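Side-chain contacts in threonine synthase (Brucella melitensis bv. 1, PDB 4F4F), which probably catalyses the last step of threonine biosynthesis, converting O-phospho-L-homoserine and water to L-threonine and phosphate with pyridoxal 5'-phosphate as cofactor: residues V257-F262 with D289-T294; Q280-T285 with A407-L412; D264-Y269 with L325-G330; Y300-V305 with Q341-S346; I351-K354 with I359-E362. All coordinates share one frame; numbering follows the deposited sequence.

Interaction 1: residues V257-F262 with D289-T294; sequences VPTGNF and DILSRT. With PLP (pyridoxal-5'-phosphate), chain C.
Phosphate oxygen O1P of the pyridoxal-5'-phosphate is gripped by two backbone amides of 257-262, Gly-260 N at 2.8 Å (N-H...O 154°) and Phe-262 N at 2.9 Å, the latter less straight at 140°. Between them, Asn-261 N takes a second phosphate oxygen, O2P, at 2.7 Å. This is the phosphate-binding loop of a fold-type II pyridoxal-phosphate enzyme: it runs from the end of strand 253-258 to the N-terminus of helix 263-274, where Phe-262 holds the N-cap position, and the dipole of that helix probably favours the bound anion. On the side turned from the phosphate the loop is backed by Leu-291 in the first turn of helix 290-297. A single methyl does the touching: Leu-291 CD1 lies 3.5 Å from Thr-259 CG2 and 3.7 Å from Phe-262 CD1, reaching the phenyl ring at its edge, close to the ring plane. Thr-259 and Leu-291 cross at about a right angle. Thr-259 CG2 points to the leucine because it stands opposite the backbone N, and OG1 (chi1 -72°) is directed back along the chain, where it donates to Val-257 O at 2.7 Å from above the carbonyl plane. Ser-318 OG is hydrogen-bonded to Gly-260 O, and the Phe-262 ring meets Phe-321 edge-to-face.

Interaction 2: residues Q280-T285 with A407-L412; sequences QLIIAT and APMVVL
Methyl to methyl, Ile-282 CD1 and Met-409 CE meet at 3.6 Å, the tight spot between 280-285 and 407-412. The two side chains cross at about a right angle. Met-409 gets there by folding: CG leaves opposite the backbone N (chi1 -179°), then bends at chi2 and again at chi3, which swings the terminal CE toward the isoleucine. Ile-282 answers with an extended branch (chi2 -178°) that brings CD1 forward. Such a reach is needed because the strands are not neighbours. In the mixed, largely parallel sheet of this enzyme, strand 253-258 runs between them, and the CA atoms of Ile-282 and Val-411 are 9.2 Å apart. The contact therefore bridges over the middle strand, whose Thr-256 touches both side chains, while Val-398 and Lys-402 of helix 390-402 pack on Ile-282. Toward the strand beginnings the packing loosens and becomes more exposed: Gln-280 OE1 stands 4.2 Å from Met-409 CE, merely brushing it. The amide end of this glutamine is engaged elsewhere, OE1 with Ser-404 N and NE2 with Lys-402 O, two hydrogen bonds that fix its rotation beside the thioether.

Interaction 3: residues D264-Y269 with L325-G330; sequences DIFAGY and LFEAHG. With PLP (pyridoxal-5'-phosphate), chain C.
Two aromatic rings of helix 263-274 meet one glutamate of helix 321-328. Glu-327 CG comes to the edge of the Phe-266 ring, 4.3 Å from CZ and near the ring plane, whereas it approaches the Tyr-269 ring obliquely, 3.9 Å from CE2. Closer still is the phenol oxygen: Tyr-269 OH lies 3.4 Å from Glu-327 CB. The phenol and carboxylate planes stand 47° apart. Chi1 (-59°) sets Glu-327 CG against the rings, and the bend at chi2 (-73°) turns the carboxylate aside to Tyr-40 OH and Arg-331; Tyr-269 OH is hydrogen-bonded to Arg-273. Just beyond the glutamate, helix 321-328 ends in a Schellman motif with Gly-330 as the C' residue, its N bonding to Glu-327 O at 3.0 Å. At the other end of 264-269, the first turn of its helix faces the cofactor, and Asp-264 N donates to phosphate oxygen O3P at 2.9 Å. Leu-325 O takes His-329 ND1 at 2.6 Å, nearly in the imidazole plane.

Interaction 4: residues Y300-V305 with Q341-S346; sequences YEMRGV and QGLKQS
Tyr-300 opens the contact with one edge of its ring: CE2 lies 3.9 Å from Leu-343 CD1, a methyl close to the ring plane, and 4.1 Å from Leu-343 CD2, so both branches of the leucine border this carbon. The ring projects opposite the backbone N (chi1 -177°), and its hydroxyl is hydrogen-bonded to Ser-318 N, which limits its freedom to swing. Phe-321 and Phe-349 also meet the ring, their planes tilted from it by no more than about 20°. Glu-301, next along, is directed away from the helix, in the alternation expected of a strand. With Met-302 the chain comes back to the helix: SD sits 3.7 Å from Leu-343 CD1 and CG 3.8 Å from the same methyl, the two side chains crossing at about a right angle. Leu-343 CD1 is thus held between tyrosine edge and thioether, the tyrosine buried and the methionine nearer solvent. Close by, the last turn of the helix is secured by Ser-346 OG, which donates to Gly-342 O at 2.9 Å; Ser-346 N reaches the same oxygen from the opposite face of its carbonyl plane. This is the packing of a helix against a two-stranded antiparallel ribbon, in which 299-301 pairs with 348-350, the strand following helix 333-346.

Interaction 5: residues I351-K354 with I359-E362; sequences ISEK and IRSE
The backbone enters extended through Ile-351 and Ser-352, turns helical at Glu-353, and winds on through helix 353-362, so that side chains of 359-362 reach back toward the entry. The contact thus joins a helix to its own N-terminal lead-in, with Ser-352 in the N-cap position. On the buried side, Ile-351 CD1 and Ile-359 CD1 face each other at 4.1 Å, an easy van der Waals distance, with the two side chains crossing at about a right angle. Each isoleucine sends its long branch opposite its own carbonyl carbon, with chi1 -56° for Ile-351 and -71° for Ile-359, and stretches it on to CD1. Helices 290-297 and 321-328 close over this pair: Thr-294 and Leu-325 touch Ile-351, while Leu-295, Leu-324 and Ala-328 touch Ile-359. The outer side is polar. Arg-360 is extended beyond CG, and its NE is hydrogen-bonded to Leu-295 O. Glu-353 starts away from 359-362 but bends at chi2 (59°), so that its carboxylate returns toward the guanidinium. Glu-353 OE2 and Arg-360 NH1 remain 4.4 Å apart, too far for a salt bridge. A water bridges the two groups, donating to Glu-353 OE1 at 3.0 Å and accepting from Arg-360 NH1, also at 3.0 Å, in the guanidinium plane.

Overall arrangement
From the N terminus, interaction 1 opens first at the phosphate loop and closes at 289-294, joining the loop to helix 290-297. Before it closes, interaction 3 opens in helix 263-274 and interaction 2 in strand 278-285, so these three cross one another; Thr-259 N and Ala-284 O, 2.9 Å apart, join the first to the second. Interaction 4 opens next; interaction 3 then closes at 325-330, the end of helix 321-328, and interaction 4, crossing it, at the end of helix 333-346. Interaction 5 follows as a short local loop packed on interaction 3. Interaction 2 closes last, enclosing interactions 4 and 5 and joining strand 409-413 to strand 278-285 across the strand between them in the six-stranded sheet.

Interaction 1: residues V257-F262 with D289-T294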
# COMPACT_ATOMS: atom_id res chain seq x y z
N VAL A 257 0.72 -2.75 -12.25
CA VAL A 257 0.81 -2.08 -10.98
C VAL A 257 2.20 -1.49 -10.76
O VAL A 257 3.17 -2.26 -10.68
CB VAL A 257 0.57 -3.08 -9.86
CG1 VAL A 257 0.64 -2.38 -8.50
CG2 VAL A 257 -0.76 -3.80 -10.05
N PRO A 258 2.29 -0.15 -10.65
CA PRO A 258 3.56 0.42 -10.26
C PRO A 258 3.84 -0.02 -8.84
O PRO A 258 3.02 0.22 -7.96
CB PRO A 258 3.36 1.95 -10.41
CG PRO A 258 2.01 2.16 -11.00
CD PRO A 258 1.25 0.89 -10.75
N THR A 259 4.94 -0.74 -8.63
CA THR A 259 5.10 -1.63 -7.47
C THR A 259 6.39 -1.26 -6.74
O THR A 259 7.41 -1.04 -7.36
CB THR A 259 5.21 -3.10 -7.94
OG1 THR A 259 3.93 -3.56 -8.38
CG2 THR A 259 5.70 -4.04 -6.85
N GLY A 260 6.30 -1.20 -5.42
CA GLY A 260 7.45 -1.07 -4.55
C GLY A 260 7.48 -2.28 -3.66
O GLY A 260 8.25 -3.22 -3.91
N ASN A 261 6.67 -2.28 -2.60
CA ASN A 261 6.75 -3.37 -1.61
C ASN A 261 5.76 -4.51 -1.85
O ASN A 261 5.60 -5.35 -0.98
CB ASN A 261 6.59 -2.83 -0.18
CG ASN A 261 7.88 -2.19 0.32
OD1 ASN A 261 8.95 -2.83 0.29
ND2 ASN A 261 7.80 -0.91 0.68
N PHE A 262 5.12 -4.52 -3.03
CA PHE A 262 4.37 -5.66 -3.55
C PHE A 262 2.98 -5.90 -3.00
O PHE A 262 2.28 -6.83 -3.46
CB PHE A 262 5.18 -6.96 -3.38
CG PHE A 262 5.04 -7.92 -4.51
CD1 PHE A 262 5.70 -7.68 -5.72
CD2 PHE A 262 4.27 -9.05 -4.39
CE1 PHE A 262 5.58 -8.54 -6.78
CE2 PHE A 262 4.14 -9.93 -5.45
CZ PHE A 262 4.79 -9.68 -6.65
N ASP A 289 15.12 -2.24 -9.70
CA ASP A 289 14.39 -3.21 -10.49
C ASP A 289 14.62 -4.64 -10.00
O ASP A 289 14.50 -5.59 -10.79
CB ASP A 289 14.80 -3.04 -11.95
CG ASP A 289 16.25 -3.42 -12.22
OD1 ASP A 289 17.11 -3.52 -11.31
OD2 ASP A 289 16.53 -3.60 -13.42
N ILE A 290 14.88 -4.80 -8.70
CA ILE A 290 15.05 -6.14 -8.11
C ILE A 290 13.98 -7.11 -8.56
O ILE A 290 14.28 -8.23 -8.95
CB ILE A 290 15.16 -6.10 -6.55
CG1 ILE A 290 15.68 -7.45 -6.04
CG2 ILE A 290 13.84 -5.69 -5.86
CD1 ILE A 290 16.04 -7.40 -4.58
N LEU A 291 12.73 -6.64 -8.61
CA LEU A 291 11.61 -7.53 -8.98
C LEU A 291 11.67 -7.90 -10.46
O LEU A 291 11.41 -9.05 -10.82
CB LEU A 291 10.28 -6.91 -8.61
CG LEU A 291 10.01 -6.70 -7.10
CD1 LEU A 291 8.75 -5.85 -6.89
CD2 LEU A 291 9.86 -8.02 -6.37
N SER A 292 11.98 -6.94 -11.31
CA SER A 292 12.16 -7.24 -12.72
C SER A 292 13.33 -8.23 -12.92
O SER A 292 13.20 -9.24 -13.61
CB SER A 292 12.40 -5.93 -13.50
OG SER A 292 12.52 -6.20 -14.88
N ARG A 293 14.48 -7.97 -12.29
CA ARG A 293 15.61 -8.88 -12.39
C ARG A 293 15.26 -10.26 -11.86
O ARG A 293 15.73 -11.28 -12.38
CB ARG A 293 16.82 -8.35 -11.65
CG ARG A 293 17.40 -7.09 -12.30
CD ARG A 293 18.62 -6.58 -11.56
NE ARG A 293 18.36 -5.83 -10.31
CZ ARG A 293 18.61 -6.27 -9.08
NH1 ARG A 293 19.04 -7.52 -8.88
NH2 ARG A 293 18.39 -5.48 -8.03
N THR A 294 14.44 -10.30 -10.81
CA THR A 294 14.01 -11.57 -10.24
C THR A 294 13.19 -12.36 -11.22
O THR A 294 13.42 -13.54 -11.41
CB THR A 294 13.21 -11.39 -8.90
OG1 THR A 294 14.07 -10.80 -7.93
CG2 THR A 294 12.71 -12.74 -8.39
N1 PLP C . 3.13 4.27 -6.21
C2 PLP C . 2.89 5.20 -5.21
C2A PLP C . 2.43 6.62 -5.46
C3 PLP C . 3.07 4.79 -3.78
O3 PLP C . 2.81 5.70 -2.78
C4 PLP C . 3.53 3.38 -3.53
C4A PLP C . 3.74 2.83 -2.16
C5 PLP C . 3.75 2.47 -4.68
C6 PLP C . 3.52 2.99 -5.98
C5A PLP C . 4.18 1.01 -4.42
O4P PLP C . 3.16 0.20 -3.69
P PLP C . 3.40 -1.31 -3.06
O1P PLP C . 3.98 -2.13 -4.21
O2P PLP C . 4.37 -1.08 -1.92
O3P PLP C . 2.06 -1.83 -2.57

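Interaction 2: residues Q280-T285 with A407-L412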
# COMPACT_ATOMS: atom_id res chain seq x y z
N GLN A 280 -3.19 -11.13 -17.12
CA GLN A 280 -1.85 -10.78 -16.67
C GLN A 280 -1.88 -9.92 -15.43
O GLN A 280 -2.76 -9.04 -15.29
CB GLN A 280 -1.13 -9.99 -17.74
CG GLN A 280 -0.75 -10.75 -19.01
CD GLN A 280 0.01 -9.86 -19.99
OE1 GLN A 280 -0.60 -9.07 -20.73
NE2 GLN A 280 1.32 -9.97 -20.00
N LEU A 281 -0.92 -10.18 -14.55
CA LEU A 281 -0.56 -9.27 -13.48
C LEU A 281 0.86 -8.81 -13.80
O LEU A 281 1.77 -9.65 -13.95
CB LEU A 281 -0.63 -9.96 -12.11
CG LEU A 281 -2.00 -10.34 -11.57
CD1 LEU A 281 -1.87 -11.32 -10.40
CD2 LEU A 281 -2.76 -9.07 -11.14
N ILE A 282 1.06 -7.51 -13.98
CA ILE A 282 2.36 -7.02 -14.46
C ILE A 282 2.93 -6.09 -13.41
O ILE A 282 2.28 -5.11 -12.99
CB ILE A 282 2.21 -6.30 -15.83
CG1 ILE A 282 1.55 -7.23 -16.85
CG2 ILE A 282 3.58 -5.83 -16.32
CD1 ILE A 282 1.39 -6.65 -18.26
N ILE A 283 4.15 -6.40 -12.98
CA ILE A 283 4.89 -5.63 -12.02
C ILE A 283 5.61 -4.54 -12.78
O ILE A 283 6.38 -4.85 -13.71
CB ILE A 283 5.95 -6.52 -11.29
CG1 ILE A 283 5.30 -7.75 -10.60
CG2 ILE A 283 6.78 -5.67 -10.34
CD1 ILE A 283 6.23 -8.95 -10.38
N ALA A 284 5.43 -3.29 -12.40
CA ALA A 284 6.13 -2.18 -13.06
C ALA A 284 7.07 -1.52 -12.04
O ALA A 284 6.63 -1.09 -10.97
CB ALA A 284 5.14 -1.16 -13.62
N THR A 285 8.36 -1.46 -12.38
CA THR A 285 9.37 -0.99 -11.45
C THR A 285 10.05 0.25 -12.06
O THR A 285 10.00 0.47 -13.28
CB THR A 285 10.47 -2.06 -11.17
OG1 THR A 285 11.45 -2.04 -12.24
CG2 THR A 285 9.83 -3.46 -11.00
N ALA A 407 -7.05 -9.29 -23.56
CA ALA A 407 -7.69 -8.71 -22.39
C ALA A 407 -7.53 -7.19 -22.32
O ALA A 407 -6.48 -6.67 -22.68
CB ALA A 407 -7.15 -9.33 -21.11
N PRO A 408 -8.54 -6.49 -21.79
CA PRO A 408 -8.35 -5.09 -21.47
C PRO A 408 -7.32 -4.91 -20.35
O PRO A 408 -7.25 -5.73 -19.43
CB PRO A 408 -9.71 -4.67 -20.92
CG PRO A 408 -10.30 -5.93 -20.40
CD PRO A 408 -9.86 -6.98 -21.33
N MET A 409 -6.53 -3.85 -20.48
CA MET A 409 -5.49 -3.53 -19.51
C MET A 409 -5.92 -2.36 -18.63
O MET A 409 -6.29 -1.28 -19.11
CB MET A 409 -4.19 -3.16 -20.25
CG MET A 409 -3.02 -2.83 -19.33
SD MET A 409 -2.58 -4.18 -18.21
CE MET A 409 -1.75 -5.27 -19.36
N VAL A 410 -5.82 -2.58 -17.33
CA VAL A 410 -6.05 -1.57 -16.35
C VAL A 410 -4.71 -1.27 -15.70
O VAL A 410 -4.03 -2.18 -15.17
CB VAL A 410 -7.02 -2.08 -15.30
CG1 VAL A 410 -7.18 -1.04 -14.20
CG2 VAL A 410 -8.38 -2.43 -15.96
N VAL A 411 -4.30 -0.02 -15.78
CA VAL A 411 -3.06 0.44 -15.18
C VAL A 411 -3.45 1.21 -13.93
O VAL A 411 -4.23 2.14 -14.00
CB VAL A 411 -2.28 1.39 -16.12
CG1 VAL A 411 -0.97 1.82 -15.51
CG2 VAL A 411 -2.06 0.75 -17.50
N LEU A 412 -2.88 0.84 -12.81
CA LEU A 412 -3.12 1.53 -11.54
C LEU A 412 -2.36 2.85 -11.50
O LEU A 412 -1.11 2.89 -11.62
CB LEU A 412 -2.71 0.65 -10.35
CG LEU A 412 -3.67 -0.40 -9.81
CD1 LEU A 412 -4.33 -1.21 -10.91
CD2 LEU A 412 -3.07 -1.25 -8.67

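Interaction 3: residues D264-Y269 with L325-G330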
# COMPACT_ATOMS: atom_id res chain seq x y z
N ASP A 264 0.27 -4.04 -3.08
CA ASP A 264 -0.74 -3.69 -4.09
C ASP A 264 -1.00 -4.82 -5.07
O ASP A 264 -2.13 -5.35 -5.17
CB ASP A 264 -0.37 -2.37 -4.83
CG ASP A 264 1.11 -2.24 -5.30
OD1 ASP A 264 1.93 -3.26 -5.49
OD2 ASP A 264 1.45 -1.01 -5.55
N ILE A 265 0.04 -5.23 -5.77
CA ILE A 265 -0.11 -6.30 -6.74
C ILE A 265 -0.42 -7.63 -6.05
O ILE A 265 -1.14 -8.46 -6.63
CB ILE A 265 1.11 -6.40 -7.70
CG1 ILE A 265 0.67 -7.10 -8.98
CG2 ILE A 265 2.30 -7.06 -7.01
CD1 ILE A 265 1.77 -7.24 -10.05
N PHE A 266 0.08 -7.83 -4.84
CA PHE A 266 -0.29 -9.06 -4.12
C PHE A 266 -1.81 -9.12 -3.89
O PHE A 266 -2.39 -10.17 -3.98
CB PHE A 266 0.51 -9.31 -2.82
CG PHE A 266 0.28 -10.70 -2.26
CD1 PHE A 266 0.97 -11.77 -2.74
CD2 PHE A 266 -0.72 -10.91 -1.29
CE1 PHE A 266 0.70 -13.08 -2.28
CE2 PHE A 266 -1.00 -12.19 -0.81
CZ PHE A 266 -0.28 -13.28 -1.32
N ALA A 267 -2.44 -7.98 -3.63
CA ALA A 267 -3.91 -7.89 -3.51
C ALA A 267 -4.64 -8.28 -4.78
O ALA A 267 -5.72 -8.92 -4.70
CB ALA A 267 -4.36 -6.49 -3.05
N GLY A 268 -4.05 -7.98 -5.92
CA GLY A 268 -4.56 -8.43 -7.22
C GLY A 268 -4.44 -9.94 -7.36
O GLY A 268 -5.36 -10.60 -7.83
N TYR A 269 -3.32 -10.48 -6.90
CA TYR A 269 -3.15 -11.93 -6.83
C TYR A 269 -4.24 -12.56 -5.96
O TYR A 269 -4.80 -13.63 -6.33
CB TYR A 269 -1.73 -12.28 -6.37
CG TYR A 269 -1.51 -13.74 -6.11
CD1 TYR A 269 -1.18 -14.61 -7.14
CD2 TYR A 269 -1.62 -14.25 -4.85
CE1 TYR A 269 -0.99 -15.95 -6.90
CE2 TYR A 269 -1.40 -15.60 -4.60
CZ TYR A 269 -1.09 -16.44 -5.63
OH TYR A 269 -0.94 -17.78 -5.36
N LEU A 325 6.29 -15.54 -2.50
CA LEU A 325 7.21 -16.66 -2.39
C LEU A 325 6.56 -17.87 -1.70
O LEU A 325 6.73 -19.00 -2.11
CB LEU A 325 8.48 -16.26 -1.62
CG LEU A 325 9.47 -15.36 -2.36
CD1 LEU A 325 10.64 -14.93 -1.46
CD2 LEU A 325 10.01 -16.06 -3.61
N PHE A 326 5.86 -17.61 -0.60
CA PHE A 326 5.19 -18.67 0.17
C PHE A 326 4.19 -19.40 -0.72
O PHE A 326 4.22 -20.63 -0.79
CB PHE A 326 4.47 -18.03 1.38
CG PHE A 326 3.84 -18.99 2.34
CD1 PHE A 326 4.59 -19.96 2.98
CD2 PHE A 326 2.48 -18.89 2.66
CE1 PHE A 326 4.00 -20.81 3.93
CE2 PHE A 326 1.90 -19.71 3.60
CZ PHE A 326 2.65 -20.69 4.23
N GLU A 327 3.36 -18.65 -1.43
CA GLU A 327 2.35 -19.27 -2.29
C GLU A 327 3.00 -20.07 -3.44
O GLU A 327 2.58 -21.19 -3.75
CB GLU A 327 1.40 -18.20 -2.86
CG GLU A 327 0.65 -17.41 -1.79
CD GLU A 327 -0.43 -18.18 -1.12
OE1 GLU A 327 -0.51 -19.44 -1.30
OE2 GLU A 327 -1.18 -17.54 -0.35
N ALA A 328 4.04 -19.49 -4.03
CA ALA A 328 4.73 -20.09 -5.16
C ALA A 328 5.45 -21.42 -4.80
O ALA A 328 5.58 -22.30 -5.66
CB ALA A 328 5.70 -19.10 -5.78
N HIS A 329 5.85 -21.56 -3.52
CA HIS A 329 6.51 -22.77 -3.03
C HIS A 329 5.51 -23.76 -2.48
O HIS A 329 5.86 -24.65 -1.73
CB HIS A 329 7.55 -22.42 -1.96
CG HIS A 329 8.78 -21.74 -2.52
ND1 HIS A 329 8.78 -20.44 -2.91
CD2 HIS A 329 10.06 -22.22 -2.76
CE1 HIS A 329 10.00 -20.12 -3.38
NE2 HIS A 329 10.78 -21.21 -3.31
N GLY A 330 4.24 -23.55 -2.80
CA GLY A 330 3.19 -24.39 -2.28
C GLY A 330 3.10 -24.37 -0.77
O GLY A 330 2.81 -25.38 -0.16
N1 PLP C . 3.13 4.27 -6.21
C2 PLP C . 2.89 5.20 -5.21
C2A PLP C . 2.43 6.62 -5.46
C3 PLP C . 3.07 4.79 -3.78
O3 PLP C . 2.81 5.70 -2.78
C4 PLP C . 3.53 3.38 -3.53
C4A PLP C . 3.74 2.83 -2.16
C5 PLP C . 3.75 2.47 -4.68
C6 PLP C . 3.52 2.99 -5.98
C5A PLP C . 4.18 1.01 -4.42
O4P PLP C . 3.16 0.20 -3.69
P PLP C . 3.40 -1.31 -3.06
O1P PLP C . 3.98 -2.13 -4.21
O2P PLP C . 4.37 -1.08 -1.92
O3P PLP C . 2.06 -1.83 -2.57

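Interaction 4: residues Y300-V305 with Q341-S346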
# COMPACT_ATOMS: atom_id res chain seq x y z
N TYR A 300 16.99 -12.87 -6.78
CA TYR A 300 16.52 -11.73 -6.02
C TYR A 300 17.71 -11.22 -5.27
O TYR A 300 18.07 -11.78 -4.22
CB TYR A 300 15.45 -12.19 -5.07
CG TYR A 300 14.77 -11.12 -4.24
CD1 TYR A 300 13.66 -10.44 -4.73
CD2 TYR A 300 15.18 -10.87 -2.93
CE1 TYR A 300 13.00 -9.51 -3.94
CE2 TYR A 300 14.52 -9.94 -2.14
CZ TYR A 300 13.42 -9.28 -2.65
OH TYR A 300 12.74 -8.37 -1.85
N GLU A 301 18.36 -10.21 -5.83
CA GLU A 301 19.65 -9.75 -5.36
C GLU A 301 19.64 -8.27 -5.08
O GLU A 301 19.34 -7.48 -5.96
CB GLU A 301 20.74 -10.06 -6.39
CG GLU A 301 21.17 -11.52 -6.41
CD GLU A 301 22.36 -11.79 -7.31
OE1 GLU A 301 22.51 -12.95 -7.76
OE2 GLU A 301 23.12 -10.83 -7.58
N MET A 302 19.99 -7.91 -3.86
CA MET A 302 19.97 -6.51 -3.46
C MET A 302 21.08 -5.75 -4.19
O MET A 302 22.18 -6.24 -4.32
CB MET A 302 20.18 -6.40 -1.98
CG MET A 302 19.08 -7.05 -1.17
SD MET A 302 19.54 -7.11 0.56
CE MET A 302 19.54 -5.33 0.89
N ARG A 303 20.77 -4.55 -4.65
CA ARG A 303 21.77 -3.66 -5.25
C ARG A 303 21.54 -2.29 -4.61
O ARG A 303 20.59 -2.10 -3.84
CB ARG A 303 21.61 -3.62 -6.77
CG ARG A 303 21.92 -4.93 -7.49
CD ARG A 303 21.70 -4.76 -8.99
NE ARG A 303 22.15 -5.91 -9.81
CZ ARG A 303 22.07 -5.95 -11.14
NH1 ARG A 303 21.56 -4.93 -11.83
NH2 ARG A 303 22.49 -7.02 -11.81
N GLY A 304 22.42 -1.35 -4.92
CA GLY A 304 22.35 -0.01 -4.32
C GLY A 304 21.05 0.65 -4.74
O GLY A 304 20.54 0.37 -5.82
N VAL A 305 20.49 1.50 -3.88
CA VAL A 305 19.23 2.18 -4.17
C VAL A 305 19.51 3.44 -4.97
O VAL A 305 20.32 4.26 -4.56
CB VAL A 305 18.52 2.55 -2.86
CG1 VAL A 305 17.24 3.33 -3.13
CG2 VAL A 305 18.24 1.29 -2.05
N GLN A 341 16.67 -16.39 5.07
CA GLN A 341 17.95 -16.59 5.74
C GLN A 341 19.06 -16.20 4.77
O GLN A 341 19.98 -15.48 5.13
CB GLN A 341 18.10 -18.07 6.23
CG GLN A 341 17.29 -18.41 7.51
CD GLN A 341 16.93 -19.91 7.76
OE1 GLN A 341 17.37 -20.83 7.06
NE2 GLN A 341 16.12 -20.14 8.81
N GLY A 342 18.98 -16.68 3.54
CA GLY A 342 19.92 -16.27 2.49
C GLY A 342 20.00 -14.77 2.22
O GLY A 342 21.10 -14.21 2.05
N LEU A 343 18.84 -14.13 2.17
CA LEU A 343 18.77 -12.69 1.97
C LEU A 343 19.48 -11.96 3.10
O LEU A 343 20.26 -11.06 2.85
CB LEU A 343 17.32 -12.20 1.87
CG LEU A 343 17.07 -10.71 1.60
CD1 LEU A 343 17.58 -10.28 0.21
CD2 LEU A 343 15.57 -10.43 1.79
N LYS A 344 19.21 -12.40 4.34
CA LYS A 344 19.73 -11.73 5.52
C LYS A 344 21.25 -11.86 5.60
O LYS A 344 21.92 -10.88 5.86
CB LYS A 344 19.09 -12.32 6.78
CG LYS A 344 19.51 -11.64 8.07
CD LYS A 344 18.66 -12.14 9.23
CE LYS A 344 18.95 -11.35 10.49
NZ LYS A 344 18.91 -12.23 11.69
N GLN A 345 21.77 -13.06 5.35
CA GLN A 345 23.21 -13.35 5.41
C GLN A 345 24.00 -12.78 4.25
O GLN A 345 25.08 -12.23 4.47
CB GLN A 345 23.46 -14.85 5.46
CG GLN A 345 24.89 -15.25 5.13
CD GLN A 345 25.21 -16.70 5.42
OE1 GLN A 345 25.32 -17.51 4.49
NE2 GLN A 345 25.40 -17.03 6.71
N SER A 346 23.48 -12.94 3.02
CA SER A 346 24.27 -12.69 1.81
C SER A 346 23.72 -11.63 0.86
O SER A 346 24.37 -11.30 -0.13
CB SER A 346 24.52 -14.01 1.07
OG SER A 346 23.38 -14.42 0.34

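Interaction 5: residues I351-K354 with I359-E362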
# COMPACT_ATOMS: atom_id res chain seq x y z
N ILE A 351 15.67 -18.28 -6.71
CA ILE A 351 14.43 -19.06 -6.59
C ILE A 351 14.57 -20.30 -7.47
O ILE A 351 14.92 -20.17 -8.64
CB ILE A 351 13.22 -18.23 -7.03
CG1 ILE A 351 13.12 -16.94 -6.22
CG2 ILE A 351 11.92 -19.03 -6.89
CD1 ILE A 351 12.10 -15.96 -6.77
N SER A 352 14.33 -21.48 -6.92
CA SER A 352 14.43 -22.73 -7.69
C SER A 352 13.35 -22.84 -8.78
O SER A 352 12.37 -22.10 -8.80
CB SER A 352 14.36 -23.93 -6.78
OG SER A 352 13.11 -24.00 -6.12
N GLU A 353 13.54 -23.80 -9.66
CA GLU A 353 12.81 -23.80 -10.92
C GLU A 353 11.29 -23.92 -10.78
O GLU A 353 10.55 -23.17 -11.43
CB GLU A 353 13.37 -24.90 -11.86
CG GLU A 353 12.85 -24.78 -13.29
CD GLU A 353 13.19 -23.44 -13.96
OE1 GLU A 353 14.24 -22.80 -13.64
OE2 GLU A 353 12.38 -23.00 -14.81
N LYS A 354 10.80 -24.84 -9.97
CA LYS A 354 9.36 -25.01 -9.88
C LYS A 354 8.64 -23.73 -9.36
O LYS A 354 7.69 -23.26 -9.99
CB LYS A 354 8.99 -26.24 -9.07
CG LYS A 354 7.52 -26.61 -9.10
CD LYS A 354 7.26 -27.87 -8.24
CE LYS A 354 5.80 -28.28 -8.21
NZ LYS A 354 5.01 -27.37 -7.32
N ILE A 359 5.71 -18.50 -10.48
CA ILE A 359 5.63 -17.04 -10.46
C ILE A 359 5.47 -16.53 -11.88
O ILE A 359 4.59 -15.71 -12.17
CB ILE A 359 6.86 -16.41 -9.75
CG1 ILE A 359 6.76 -16.68 -8.24
CG2 ILE A 359 6.92 -14.91 -10.03
CD1 ILE A 359 8.08 -16.55 -7.48
N ARG A 360 6.28 -17.08 -12.78
CA ARG A 360 6.26 -16.59 -14.16
C ARG A 360 4.96 -16.92 -14.91
O ARG A 360 4.62 -16.24 -15.90
CB ARG A 360 7.44 -17.14 -14.93
CG ARG A 360 8.77 -16.57 -14.49
CD ARG A 360 9.88 -17.43 -15.09
NE ARG A 360 11.17 -16.75 -15.00
CZ ARG A 360 12.34 -17.34 -15.18
NH1 ARG A 360 12.42 -18.63 -15.45
NH2 ARG A 360 13.45 -16.62 -15.06
N SER A 361 4.26 -17.96 -14.45
CA SER A 361 3.01 -18.35 -15.05
C SER A 361 1.90 -17.35 -14.79
O SER A 361 0.91 -17.34 -15.52
CB SER A 361 2.57 -19.75 -14.59
OG SER A 361 1.98 -19.70 -13.33
N GLU A 362 2.04 -16.53 -13.74
CA GLU A 362 1.01 -15.57 -13.40
C GLU A 362 1.44 -14.09 -13.40
O GLU A 362 0.57 -13.20 -13.43
CB GLU A 362 0.44 -15.93 -12.02
CG GLU A 362 -0.06 -17.38 -11.94
CD GLU A 362 -0.92 -17.57 -10.71
OE1 GLU A 362 -0.46 -18.19 -9.76
OE2 GLU A 362 -2.03 -17.01 -10.68
O HOH W 1 14.83 -20.38 -15.28